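Local atomic coordinates of enterobactin synthetase component F-related protein (Vibrio cholerae serotype O1, PDB entry 4OXI), a protein that probably activates glycine with ATP as glycyl-adenylate, in a lipopolysaccharide modification pathway that gives resistance to antimicrobial peptides. Residues A[173-178]-A[194-199]; A[499-504]-A[562-567]; A[516-521]-A[546-551]. One frame throughout, in Å; residues are numbered along the deposited sequence.

In the fold
Interaction 1 belongs to the large AMP-binding part of the adenylation enzyme, whereas interactions 2 and 3 both involve a small three-stranded sheet near the C-terminus, the former packing a helix on it and the latter pairing two of its strands. The centre of interaction 1 is about 50 Å from that of interaction 2, across the middle of the chain, and about 57 Å from that of interaction 3. Interactions 2 and 3 are neighbours, with centres about 17 Å apart: Leu563 CD2 packs 3.7 Å from Pro551 CD. The 516-521 and 546-551 segments fall between 499-504 and 562-567 in sequence. In interaction 2 the side chain of Pro500 lies about 13 Å from bound glycyl-adenosine-5'-phosphate.

Interaction 1. Residues A[173-178]-A[194-199]; sequences ALPDVD and VQITEQ
Pro175, which leans on Val194, Gln195 and Ile196, is carried at the bend of a type I beta turn closed by a 3.1 Å hydrogen bond from Val177 N to Leu174 O. Proline suits this second turn position because its ring already holds phi near the value the turn requires. The ring meets the 194-199 segment through Pro175 CG, 3.4 Å from Val194 O, a van der Waals contact of a ring carbon with a carbonyl oxygen. Gln195 starts away from the proline, but a bend at chi2 (-50°) folds its amide back, leaving OE1 3.7 Å from Pro175 CG. On the CD side of the ring Ile196 crosses at about a right angle, with its CG1 4.0 Å from Pro175 CD, an aliphatic side chain that suits the apolar ring. Behind the proline, Ala173 O and Val194 N are 3.6 Å apart. The contact is a modest one between two partly exposed loops, each leaving the C-terminal end of a strand. Those strands, 170-173 and 190-193, run side by side and parallel in a five-stranded sheet; beyond them Ile196 rests on Asp83 and Met84 of helix 78-95, and Thr197 N is hydrogen-bonded to Ser87 OG of the same helix.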
ATOM      1  N   ALA A 173      10.424   3.350  21.382  1.00 22.80           N
ATOM      2  CA  ALA A 173      11.345   2.335  20.881  1.00 22.53           C
ATOM      3  C   ALA A 173      11.336   1.122  21.800  1.00 26.01           C
ATOM      4  O   ALA A 173      11.025   1.244  22.983  1.00 29.19           O
ATOM      5  CB  ALA A 173      12.749   2.910  20.762  1.00 20.39           C
ATOM      6  N   LEU A 174      11.659  -0.049  21.252  1.00 26.65           N
ATOM      7  CA  LEU A 174      11.817  -1.252  22.065  1.00 29.49           C
ATOM      8  C   LEU A 174      13.109  -1.135  22.902  1.00 29.28           C
ATOM      9  O   LEU A 174      13.973  -0.316  22.583  1.00 29.04           O
ATOM     10  CB  LEU A 174      11.829  -2.489  21.162  1.00 30.79           C
ATOM     11  CG  LEU A 174      10.558  -2.672  20.324  1.00 31.98           C
ATOM     12  CD1 LEU A 174      10.761  -3.741  19.262  1.00 27.32           C
ATOM     13  CD2 LEU A 174       9.361  -3.005  21.208  1.00 25.99           C
ATOM     14  N   PRO A 175      13.230  -1.924  23.989  1.00 29.52           N
ATOM     15  CA  PRO A 175      14.338  -1.726  24.936  1.00 33.87           C
ATOM     16  C   PRO A 175      15.736  -1.961  24.372  1.00 32.71           C
ATOM     17  O   PRO A 175      16.707  -1.573  25.016  1.00 37.28           O
ATOM     18  CB  PRO A 175      14.051  -2.759  26.034  1.00 31.35           C
ATOM     19  CG  PRO A 175      12.594  -2.957  25.987  1.00 30.69           C
ATOM     20  CD  PRO A 175      12.245  -2.886  24.513  1.00 31.09           C
ATOM     21  N   ASP A 176      15.853  -2.569  23.198  1.00 33.56           N
ATOM     22  CA  ASP A 176      17.176  -2.811  22.628  1.00 34.10           C
ATOM     23  C   ASP A 176      17.759  -1.569  21.946  1.00 35.17           C
ATOM     24  O   ASP A 176      18.892  -1.587  21.466  1.00 37.39           O
ATOM     25  CB  ASP A 176      17.137  -3.987  21.644  1.00 38.40           C
ATOM     26  CG  ASP A 176      16.417  -3.645  20.341  1.00 45.73           C
ATOM     27  OD1 ASP A 176      15.246  -3.195  20.383  1.00 45.46           O
ATOM     28  OD2 ASP A 176      17.031  -3.826  19.263  1.00 52.93           O
ATOM     29  N   VAL A 177      16.986  -0.492  21.894  1.00 34.73           N
ATOM     30  CA  VAL A 177      17.442   0.723  21.235  1.00 34.65           C
ATOM     31  C   VAL A 177      17.985   1.705  22.263  1.00 35.39           C
ATOM     32  O   VAL A 177      17.273   2.094  23.192  1.00 34.62           O
ATOM     33  CB  VAL A 177      16.300   1.392  20.455  1.00 30.68           C
ATOM     34  CG1 VAL A 177      16.795   2.649  19.791  1.00 29.82           C
ATOM     35  CG2 VAL A 177      15.728   0.431  19.425  1.00 31.39           C
ATOM     36  N   ASP A 178      19.240   2.105  22.109  1.00 32.91           N
ATOM     37  CA  ASP A 178      19.832   3.031  23.065  1.00 38.76           C
ATOM     38  C   ASP A 178      19.436   4.454  22.703  1.00 36.94           C
ATOM     39  O   ASP A 178      19.989   5.044  21.777  1.00 36.33           O
ATOM     40  CB  ASP A 178      21.358   2.889  23.131  1.00 37.11           C
ATOM     41  CG  ASP A 178      21.986   3.759  24.236  1.00 41.97           C
ATOM     42  OD1 ASP A 178      21.260   4.176  25.172  1.00 47.92           O
ATOM     43  OD2 ASP A 178      23.210   4.013  24.178  1.00 45.76           O
ATOM     44  N   VAL A 194       9.696   1.472  26.276  1.00 35.64           N
ATOM     45  CA  VAL A 194       8.586   0.663  26.759  1.00 33.41           C
ATOM     46  C   VAL A 194       9.103  -0.731  27.069  1.00 30.18           C
ATOM     47  O   VAL A 194       9.592  -1.420  26.181  1.00 32.87           O
ATOM     48  CB  VAL A 194       7.454   0.569  25.719  1.00 28.25           C
ATOM     49  CG1 VAL A 194       6.293  -0.234  26.277  1.00 24.68           C
ATOM     50  CG2 VAL A 194       6.986   1.966  25.311  1.00 26.34           C
ATOM     51  N   GLN A 195       9.020  -1.133  28.331  1.00 27.77           N
ATOM     52  CA  GLN A 195       9.444  -2.471  28.710  1.00 33.34           C
ATOM     53  C   GLN A 195       8.484  -3.502  28.132  1.00 30.65           C
ATOM     54  O   GLN A 195       7.291  -3.232  27.963  1.00 32.48           O
ATOM     55  CB  GLN A 195       9.560  -2.604  30.237  1.00 34.02           C
ATOM     56  CG  GLN A 195      10.685  -1.744  30.862  1.00 28.97           C
ATOM     57  CD  GLN A 195      12.034  -1.915  30.154  1.00 39.78           C
ATOM     58  OE1 GLN A 195      12.395  -3.013  29.720  1.00 44.02           O
ATOM     59  NE2 GLN A 195      12.781  -0.820  30.031  1.00 42.53           N
ATOM     60  N   ILE A 196       9.012  -4.670  27.798  1.00 28.30           N
ATOM     61  CA  ILE A 196       8.193  -5.743  27.269  1.00 30.91           C
ATOM     62  C   ILE A 196       7.747  -6.610  28.435  1.00 33.97           C
ATOM     63  O   ILE A 196       8.563  -7.217  29.102  1.00 39.85           O
ATOM     64  CB  ILE A 196       8.972  -6.601  26.253  1.00 32.38           C
ATOM     65  CG1 ILE A 196       9.476  -5.747  25.094  1.00 37.51           C
ATOM     66  CG2 ILE A 196       8.109  -7.718  25.698  1.00 30.60           C
ATOM     67  CD1 ILE A 196      10.385  -6.521  24.144  1.00 44.98           C
ATOM     68  N   THR A 197       6.443  -6.643  28.676  1.00 37.11           N
ATOM     69  CA  THR A 197       5.848  -7.425  29.749  1.00 38.02           C
ATOM     70  C   THR A 197       5.263  -8.665  29.102  1.00 36.54           C
ATOM     71  O   THR A 197       4.817  -8.604  27.961  1.00 35.38           O
ATOM     72  CB  THR A 197       4.670  -6.648  30.386  1.00 38.91           C
ATOM     73  OG1 THR A 197       5.091  -5.322  30.726  1.00 44.37           O
ATOM     74  CG2 THR A 197       4.148  -7.349  31.635  1.00 48.03           C
ATOM     75  N   GLU A 198       5.241  -9.785  29.812  1.00 40.29           N
ATOM     76  CA  GLU A 198       4.584 -10.973  29.277  1.00 42.50           C
ATOM     77  C   GLU A 198       3.076 -10.795  29.379  1.00 37.32           C
ATOM     78  O   GLU A 198       2.595 -10.207  30.336  1.00 39.51           O
ATOM     79  CB  GLU A 198       5.065 -12.230  30.002  1.00 45.26           C
ATOM     80  CG  GLU A 198       6.563 -12.483  29.770  1.00 58.88           C
ATOM     81  CD  GLU A 198       7.045 -13.839  30.264  1.00 62.36           C
ATOM     82  OE1 GLU A 198       6.234 -14.793  30.311  1.00 67.58           O
ATOM     83  OE2 GLU A 198       8.244 -13.942  30.599  1.00 60.84           O
ATOM     84  N   GLN A 199       2.341 -11.266  28.377  1.00 35.18           N
ATOM     85  CA  GLN A 199       0.894 -11.039  28.306  1.00 38.84           C
ATOM     86  C   GLN A 199       0.148 -12.362  28.190  1.00 42.31           C
ATOM     87  O   GLN A 199       0.567 -13.265  27.471  1.00 44.10           O
ATOM     88  CB  GLN A 199       0.530 -10.145  27.108  1.00 35.12           C
ATOM     89  CG  GLN A 199       1.336  -8.840  26.985  1.00 32.39           C
ATOM     90  CD  GLN A 199       0.890  -7.762  27.977  1.00 38.71           C
ATOM     91  OE1 GLN A 199      -0.272  -7.728  28.389  1.00 39.29           O
ATOM     92  NE2 GLN A 199       1.813  -6.871  28.352  1.00 34.00           N
TER

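Interaction 2. Residues A[499-504]-A[562-567]; sequences VPWPLS and ALQQQL
Trp501 carries its indole anti to the backbone N (chi1 -170°), while Gln564 sets CG beside its own N (chi1 -71°) and then runs out straight; the two side chains run past each other in opposite directions, ring and amide planes 51° apart. They meet where helix 560-568 packs on the outermost strand 496-500 in the small alpha/beta C-terminal subdomain characteristic of adenylate-forming enzymes. Glutamine suits its place by having a long aliphatic stem and a polar end. The stem lies against the valine, Gln564 CG being 3.5 Å from Val499 CG1, and the end gives a hydrogen bond of 2.9 Å from Gln564 NE2 to Pro500 O. This bond lies in the carbonyl plane and almost in the amide plane, which should fix the rotation of the amide. Leu503 covers the same group from the loop, its CD1 coming within 3.7 Å of Gln564 NE2.

Leu563, the residue before Gln564, and Leu567, nearly a turn after it, supply apolar contacts. Leu563 CD1 touches Val499 CG2 at 3.8 Å, and both side chains also reach Phe515 on the adjacent strand 512-516. Leu567 makes a CH-pi contact, with CB centred over the six-membered ring of Trp501 at 3.9 Å from its centroid. The broad, flat indole gives the helix a surface to lie against. A cis peptide joins Trp501 to Pro502 and folds the proline back, placing Pro502 CB 3.9 Å above the opposite face of the indole, toward the rim.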
ATOM      1  N   VAL A 499       7.628  12.236 -18.915  1.00 28.61           N
ATOM      2  CA  VAL A 499       7.306  11.045 -19.687  1.00 29.88           C
ATOM      3  C   VAL A 499       7.780   9.801 -18.954  1.00 29.99           C
ATOM      4  O   VAL A 499       8.936   9.737 -18.534  1.00 32.67           O
ATOM      5  CB  VAL A 499       7.990  11.080 -21.062  1.00 31.38           C
ATOM      6  CG1 VAL A 499       7.677   9.823 -21.831  1.00 31.56           C
ATOM      7  CG2 VAL A 499       7.539  12.299 -21.843  1.00 33.29           C
ATOM      8  N   PRO A 500       6.882   8.814 -18.777  1.00 30.08           N
ATOM      9  CA  PRO A 500       7.301   7.514 -18.235  1.00 30.41           C
ATOM     10  C   PRO A 500       8.266   6.856 -19.210  1.00 28.03           C
ATOM     11  O   PRO A 500       7.904   6.670 -20.377  1.00 32.82           O
ATOM     12  CB  PRO A 500       5.997   6.713 -18.188  1.00 25.18           C
ATOM     13  CG  PRO A 500       4.909   7.762 -18.147  1.00 34.09           C
ATOM     14  CD  PRO A 500       5.428   8.876 -19.013  1.00 28.32           C
ATOM     15  N   TRP A 501       9.456   6.509 -18.734  1.00 29.25           N
ATOM     16  CA  TRP A 501      10.507   5.938 -19.575  1.00 32.56           C
ATOM     17  C   TRP A 501      11.681   5.509 -18.700  1.00 32.22           C
ATOM     18  O   TRP A 501      12.053   6.235 -17.779  1.00 33.82           O
ATOM     19  CB  TRP A 501      11.000   6.973 -20.592  1.00 34.75           C
ATOM     20  CG  TRP A 501      11.881   6.360 -21.612  1.00 35.90           C
ATOM     21  CD1 TRP A 501      13.253   6.290 -21.595  1.00 33.06           C
ATOM     22  CD2 TRP A 501      11.454   5.678 -22.795  1.00 33.17           C
ATOM     23  NE1 TRP A 501      13.696   5.605 -22.705  1.00 37.49           N
ATOM     24  CE2 TRP A 501      12.610   5.219 -23.456  1.00 36.29           C
ATOM     25  CE3 TRP A 501      10.201   5.404 -23.355  1.00 36.24           C
ATOM     26  CZ2 TRP A 501      12.548   4.512 -24.660  1.00 38.16           C
ATOM     27  CZ3 TRP A 501      10.140   4.699 -24.550  1.00 38.10           C
ATOM     28  CH2 TRP A 501      11.306   4.262 -25.188  1.00 37.04           C
ATOM     29  N   PRO A 502      12.296   4.347 -18.996  1.00 32.99           N
ATOM     30  CA  PRO A 502      11.966   3.419 -20.092  1.00 36.66           C
ATOM     31  C   PRO A 502      10.776   2.510 -19.793  1.00 37.40           C
ATOM     32  O   PRO A 502      10.308   2.429 -18.656  1.00 34.15           O
ATOM     33  CB  PRO A 502      13.243   2.573 -20.239  1.00 37.34           C
ATOM     34  CG  PRO A 502      13.913   2.643 -18.887  1.00 32.91           C
ATOM     35  CD  PRO A 502      13.516   3.952 -18.263  1.00 29.22           C
ATOM     36  N   LEU A 503      10.281   1.846 -20.830  1.00 37.99           N
ATOM     37  CA  LEU A 503       9.177   0.915 -20.686  1.00 42.26           C
ATOM     38  C   LEU A 503       9.675  -0.507 -20.917  1.00 47.92           C
ATOM     39  O   LEU A 503      10.535  -0.747 -21.769  1.00 46.76           O
ATOM     40  CB  LEU A 503       8.071   1.240 -21.686  1.00 41.31           C
ATOM     41  CG  LEU A 503       7.538   2.672 -21.696  1.00 39.89           C
ATOM     42  CD1 LEU A 503       6.445   2.823 -22.745  1.00 41.34           C
ATOM     43  CD2 LEU A 503       7.020   3.074 -20.321  1.00 36.14           C
ATOM     44  N   SER A 504       9.143  -1.446 -20.145  1.00 44.85           N
ATOM     45  CA  SER A 504       9.429  -2.856 -20.366  1.00 40.46           C
ATOM     46  C   SER A 504       8.489  -3.384 -21.453  1.00 45.15           C
ATOM     47  O   SER A 504       7.622  -2.650 -21.937  1.00 42.90           O
ATOM     48  CB  SER A 504       9.220  -3.626 -19.071  1.00 35.16           C
ATOM     49  OG  SER A 504       7.845  -3.652 -18.731  1.00 39.88           O
ATOM     50  N   ALA A 562       4.377  10.096 -28.568  1.00 47.34           N
ATOM     51  CA  ALA A 562       5.329  10.571 -29.576  1.00 46.71           C
ATOM     52  C   ALA A 562       6.708  10.798 -28.958  1.00 47.09           C
ATOM     53  O   ALA A 562       7.741  10.472 -29.557  1.00 47.20           O
ATOM     54  CB  ALA A 562       4.813  11.844 -30.232  1.00 42.13           C
ATOM     55  N   LEU A 563       6.716  11.359 -27.753  1.00 44.46           N
ATOM     56  CA  LEU A 563       7.953  11.536 -27.011  1.00 44.32           C
ATOM     57  C   LEU A 563       8.560  10.164 -26.682  1.00 46.99           C
ATOM     58  O   LEU A 563       9.780   9.983 -26.747  1.00 44.99           O
ATOM     59  CB  LEU A 563       7.704  12.374 -25.753  1.00 38.53           C
ATOM     60  CG  LEU A 563       7.431  13.863 -26.005  1.00 42.29           C
ATOM     61  CD1 LEU A 563       6.845  14.541 -24.775  1.00 33.94           C
ATOM     62  CD2 LEU A 563       8.717  14.575 -26.439  1.00 36.15           C
ATOM     63  N   GLN A 564       7.705   9.193 -26.357  1.00 45.18           N
ATOM     64  CA  GLN A 564       8.172   7.829 -26.119  1.00 45.86           C
ATOM     65  C   GLN A 564       8.805   7.241 -27.384  1.00 45.27           C
ATOM     66  O   GLN A 564       9.908   6.684 -27.330  1.00 46.26           O
ATOM     67  CB  GLN A 564       7.050   6.949 -25.544  1.00 42.85           C
ATOM     68  CG  GLN A 564       6.737   7.338 -24.097  1.00 43.08           C
ATOM     69  CD  GLN A 564       5.557   6.621 -23.473  1.00 40.12           C
ATOM     70  OE1 GLN A 564       4.563   6.326 -24.128  1.00 42.94           O
ATOM     71  NE2 GLN A 564       5.663   6.357 -22.174  1.00 35.70           N
ATOM     72  N   GLN A 565       8.132   7.413 -28.519  1.00 47.04           N
ATOM     73  CA  GLN A 565       8.665   6.963 -29.803  1.00 48.04           C
ATOM     74  C   GLN A 565      10.008   7.622 -30.089  1.00 50.97           C
ATOM     75  O   GLN A 565      10.951   6.965 -30.539  1.00 51.09           O
ATOM     76  CB  GLN A 565       7.691   7.277 -30.940  1.00 50.26           C
ATOM     77  CG  GLN A 565       6.292   6.717 -30.758  1.00 53.88           C
ATOM     78  CD  GLN A 565       5.354   7.115 -31.888  1.00 70.36           C
ATOM     79  OE1 GLN A 565       5.768   7.216 -33.049  1.00 79.47           O
ATOM     80  NE2 GLN A 565       4.084   7.349 -31.555  1.00 63.70           N
ATOM     81  N   GLN A 566      10.097   8.923 -29.825  1.00 50.31           N
ATOM     82  CA  GLN A 566      11.341   9.642 -30.073  1.00 45.73           C
ATOM     83  C   GLN A 566      12.465   9.088 -29.227  1.00 45.17           C
ATOM     84  O   GLN A 566      13.560   8.846 -29.728  1.00 51.55           O
ATOM     85  CB  GLN A 566      11.181  11.135 -29.815  1.00 45.93           C
ATOM     86  CG  GLN A 566      12.508  11.883 -29.889  1.00 49.75           C
ATOM     87  CD  GLN A 566      12.335  13.383 -30.025  1.00 50.72           C
ATOM     88  OE1 GLN A 566      11.281  13.868 -30.451  1.00 46.77           O
ATOM     89  NE2 GLN A 566      13.376  14.128 -29.663  1.00 46.60           N
ATOM     90  N   LEU A 567      12.187   8.881 -27.942  1.00 48.59           N
ATOM     91  CA  LEU A 567      13.179   8.339 -27.014  1.00 45.88           C
ATOM     92  C   LEU A 567      13.661   6.940 -27.420  1.00 49.58           C
ATOM     93  O   LEU A 567      14.832   6.597 -27.226  1.00 49.61           O
ATOM     94  CB  LEU A 567      12.606   8.304 -25.597  1.00 47.86           C
ATOM     95  CG  LEU A 567      12.454   9.642 -24.888  1.00 45.43           C
ATOM     96  CD1 LEU A 567      11.511   9.499 -23.705  1.00 45.66           C
ATOM     97  CD2 LEU A 567      13.805  10.117 -24.425  1.00 42.99           C
TER

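Interaction 3. Residues A[516-521]-A[546-551]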
ATOM      1  N   VAL A 516      12.242  19.940 -21.194  1.00 31.91           N
ATOM      2  CA  VAL A 516      12.020  21.356 -20.923  1.00 33.38           C
ATOM      3  C   VAL A 516      12.281  22.145 -22.200  1.00 33.24           C
ATOM      4  O   VAL A 516      12.917  21.645 -23.127  1.00 30.88           O
ATOM      5  CB  VAL A 516      12.926  21.860 -19.802  1.00 36.44           C
ATOM      6  CG1 VAL A 516      12.669  21.062 -18.521  1.00 33.69           C
ATOM      7  CG2 VAL A 516      14.397  21.754 -20.221  1.00 37.97           C
ATOM      8  N   ASP A 517      11.772  23.363 -22.266  1.00 31.12           N
ATOM      9  CA  ASP A 517      11.983  24.165 -23.460  1.00 35.84           C
ATOM     10  C   ASP A 517      13.450  24.601 -23.581  1.00 36.35           C
ATOM     11  O   ASP A 517      14.257  24.384 -22.663  1.00 33.55           O
ATOM     12  CB  ASP A 517      11.038  25.368 -23.462  1.00 37.85           C
ATOM     13  CG  ASP A 517      11.260  26.281 -22.277  1.00 37.20           C
ATOM     14  OD1 ASP A 517      12.398  26.773 -22.107  1.00 35.73           O
ATOM     15  OD2 ASP A 517      10.296  26.511 -21.514  1.00 41.93           O
ATOM     16  N   THR A 518      13.785  25.217 -24.711  1.00 37.35           N
ATOM     17  CA  THR A 518      15.161  25.603 -25.019  1.00 34.01           C
ATOM     18  C   THR A 518      15.503  27.020 -24.546  1.00 34.87           C
ATOM     19  O   THR A 518      16.612  27.504 -24.793  1.00 36.90           O
ATOM     20  CB  THR A 518      15.422  25.512 -26.533  1.00 33.68           C
ATOM     21  OG1 THR A 518      14.352  26.166 -27.232  1.00 32.55           O
ATOM     22  CG2 THR A 518      15.491  24.056 -26.986  1.00 31.03           C
ATOM     23  N   HIS A 519      14.570  27.677 -23.860  1.00 30.75           N
ATOM     24  CA  HIS A 519      14.775  29.066 -23.429  1.00 34.14           C
ATOM     25  C   HIS A 519      15.228  29.194 -21.988  1.00 38.65           C
ATOM     26  O   HIS A 519      15.545  30.288 -21.528  1.00 42.14           O
ATOM     27  CB  HIS A 519      13.493  29.873 -23.600  1.00 31.10           C
ATOM     28  CG  HIS A 519      12.917  29.774 -24.970  1.00 39.23           C
ATOM     29  ND1 HIS A 519      11.706  29.164 -25.225  1.00 40.62           N
ATOM     30  CD2 HIS A 519      13.406  30.167 -26.171  1.00 37.35           C
ATOM     31  CE1 HIS A 519      11.464  29.207 -26.524  1.00 39.67           C
ATOM     32  NE2 HIS A 519      12.479  29.808 -27.120  1.00 41.16           N
ATOM     33  N   THR A 520      15.238  28.083 -21.264  1.00 39.13           N
ATOM     34  CA  THR A 520      15.582  28.136 -19.858  1.00 39.99           C
ATOM     35  C   THR A 520      17.061  27.808 -19.709  1.00 41.21           C
ATOM     36  O   THR A 520      17.593  26.972 -20.445  1.00 43.44           O
ATOM     37  CB  THR A 520      14.681  27.189 -19.020  1.00 46.84           C
ATOM     38  OG1 THR A 520      14.869  27.448 -17.620  1.00 53.87           O
ATOM     39  CG2 THR A 520      14.994  25.733 -19.321  1.00 44.06           C
ATOM     40  N   GLN A 521      17.737  28.492 -18.790  1.00 38.19           N
ATOM     41  CA  GLN A 521      19.167  28.277 -18.612  1.00 42.51           C
ATOM     42  C   GLN A 521      19.460  26.838 -18.208  1.00 40.67           C
ATOM     43  O   GLN A 521      18.943  26.355 -17.210  1.00 44.37           O
ATOM     44  CB  GLN A 521      19.743  29.230 -17.569  1.00 45.73           C
ATOM     45  CG  GLN A 521      21.263  29.151 -17.503  1.00 49.67           C
ATOM     46  CD  GLN A 521      21.835  29.858 -16.293  1.00 59.77           C
ATOM     47  OE1 GLN A 521      21.143  30.636 -15.625  1.00 63.14           O
ATOM     48  NE2 GLN A 521      23.109  29.589 -15.999  1.00 55.05           N
ATOM     49  N   ALA A 546      16.415  19.257 -23.423  1.00 36.84           N
ATOM     50  CA  ALA A 546      15.995  20.586 -23.859  1.00 36.38           C
ATOM     51  C   ALA A 546      15.520  20.433 -25.299  1.00 36.54           C
ATOM     52  O   ALA A 546      16.306  20.085 -26.190  1.00 35.18           O
ATOM     53  CB  ALA A 546      17.148  21.580 -23.771  1.00 33.03           C
ATOM     54  N   ILE A 547      14.228  20.657 -25.523  1.00 31.81           N
ATOM     55  CA  ILE A 547      13.638  20.379 -26.828  1.00 32.42           C
ATOM     56  C   ILE A 547      12.911  21.629 -27.320  1.00 32.17           C
ATOM     57  O   ILE A 547      12.304  22.348 -26.523  1.00 33.17           O
ATOM     58  CB  ILE A 547      12.696  19.135 -26.766  1.00 31.83           C
ATOM     59  CG1 ILE A 547      12.314  18.652 -28.169  1.00 31.41           C
ATOM     60  CG2 ILE A 547      11.450  19.420 -25.926  1.00 28.43           C
ATOM     61  CD1 ILE A 547      11.538  17.340 -28.170  1.00 34.15           C
ATOM     62  N   GLU A 548      13.006  21.904 -28.617  1.00 33.66           N
ATOM     63  CA  GLU A 548      12.445  23.132 -29.182  1.00 34.33           C
ATOM     64  C   GLU A 548      10.931  23.193 -29.043  1.00 33.50           C
ATOM     65  O   GLU A 548      10.389  24.213 -28.623  1.00 33.13           O
ATOM     66  CB  GLU A 548      12.845  23.297 -30.660  1.00 28.98           C
ATOM     67  CG  GLU A 548      14.327  23.550 -30.848  1.00 32.74           C
ATOM     68  CD  GLU A 548      14.698  24.082 -32.236  1.00 37.06           C
ATOM     69  OE1 GLU A 548      15.881  24.464 -32.420  1.00 35.66           O
ATOM     70  OE2 GLU A 548      13.829  24.119 -33.135  1.00 35.28           O
ATOM     71  N   GLN A 549      10.261  22.099 -29.401  1.00 36.49           N
ATOM     72  CA  GLN A 549       8.802  22.014 -29.375  1.00 36.29           C
ATOM     73  C   GLN A 549       8.365  20.644 -28.856  1.00 39.02           C
ATOM     74  O   GLN A 549       8.985  19.626 -29.181  1.00 42.12           O
ATOM     75  CB  GLN A 549       8.228  22.172 -30.792  1.00 38.40           C
ATOM     76  CG  GLN A 549       8.713  23.379 -31.588  1.00 40.63           C
ATOM     77  CD  GLN A 549       7.755  24.564 -31.509  1.00 48.88           C
ATOM     78  OE1 GLN A 549       7.100  24.793 -30.487  1.00 51.32           O
ATOM     79  NE2 GLN A 549       7.669  25.320 -32.599  1.00 51.90           N
ATOM     80  N   LEU A 550       7.286  20.613 -28.075  1.00 42.58           N
ATOM     81  CA  LEU A 550       6.648  19.349 -27.703  1.00 41.77           C
ATOM     82  C   LEU A 550       5.687  18.918 -28.812  1.00 44.08           C
ATOM     83  O   LEU A 550       5.072  19.764 -29.463  1.00 46.93           O
ATOM     84  CB  LEU A 550       5.884  19.494 -26.384  1.00 37.76           C
ATOM     85  CG  LEU A 550       6.693  19.901 -25.144  1.00 39.66           C
ATOM     86  CD1 LEU A 550       5.806  19.995 -23.910  1.00 35.64           C
ATOM     87  CD2 LEU A 550       7.838  18.926 -24.897  1.00 33.89           C
ATOM     88  N   PRO A 551       5.564  17.602 -29.044  1.00 43.91           N
ATOM     89  CA  PRO A 551       4.512  17.099 -29.939  1.00 43.60           C
ATOM     90  C   PRO A 551       3.148  17.143 -29.236  1.00 49.92           C
ATOM     91  O   PRO A 551       3.079  16.906 -28.021  1.00 46.80           O
ATOM     92  CB  PRO A 551       4.943  15.656 -30.208  1.00 42.80           C
ATOM     93  CG  PRO A 551       5.760  15.270 -29.008  1.00 42.58           C
ATOM     94  CD  PRO A 551       6.454  16.529 -28.560  1.00 40.61           C
TER
HETATM   95  O   HOH W   1      11.605  25.660 -26.531  1.00 32.46           O
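Val516 and Ala546 pair as a parallel beta bridge with CA atoms 5.0 Å apart, and Ile547 N donates a nearly straight 2.9 Å hydrogen bond to Val516 O. The same oxygen also receives a CA-H...O contact from Ala546 CA at 3.3 Å. The segments stay side by side through Thr518 and Glu548 and part only after them. Thr518 packs against the other backbone: its chi1 of 48° places CG2 anti to the carbonyl carbon, where the methyl lies 3.6 Å from Ile547 C and also brushes Glu548 CG. A water joins the backbones here, accepting from Thr518 N at 2.9 Å and donating to Glu548 O at 2.8 Å. Aspartate suits position 517 because its carboxylate can accept from two separate backbone N-H groups: Asp517 OD1 accepts from His519 N at 2.9 Å, forming an Asx turn, and OD2 accepts a hydrogen bond from Ser495 N. The beta-branched Val516 and small Ala546 share one face of the sheet, where Ala546 touches Trp522. Ile547, pointing away from the pairing, reaches Gln566 and Phe515 of strand 512-516. The contact thus sits between helix 524-531, met by Val516 at Trp527, and helix 560-568, met by Ile547.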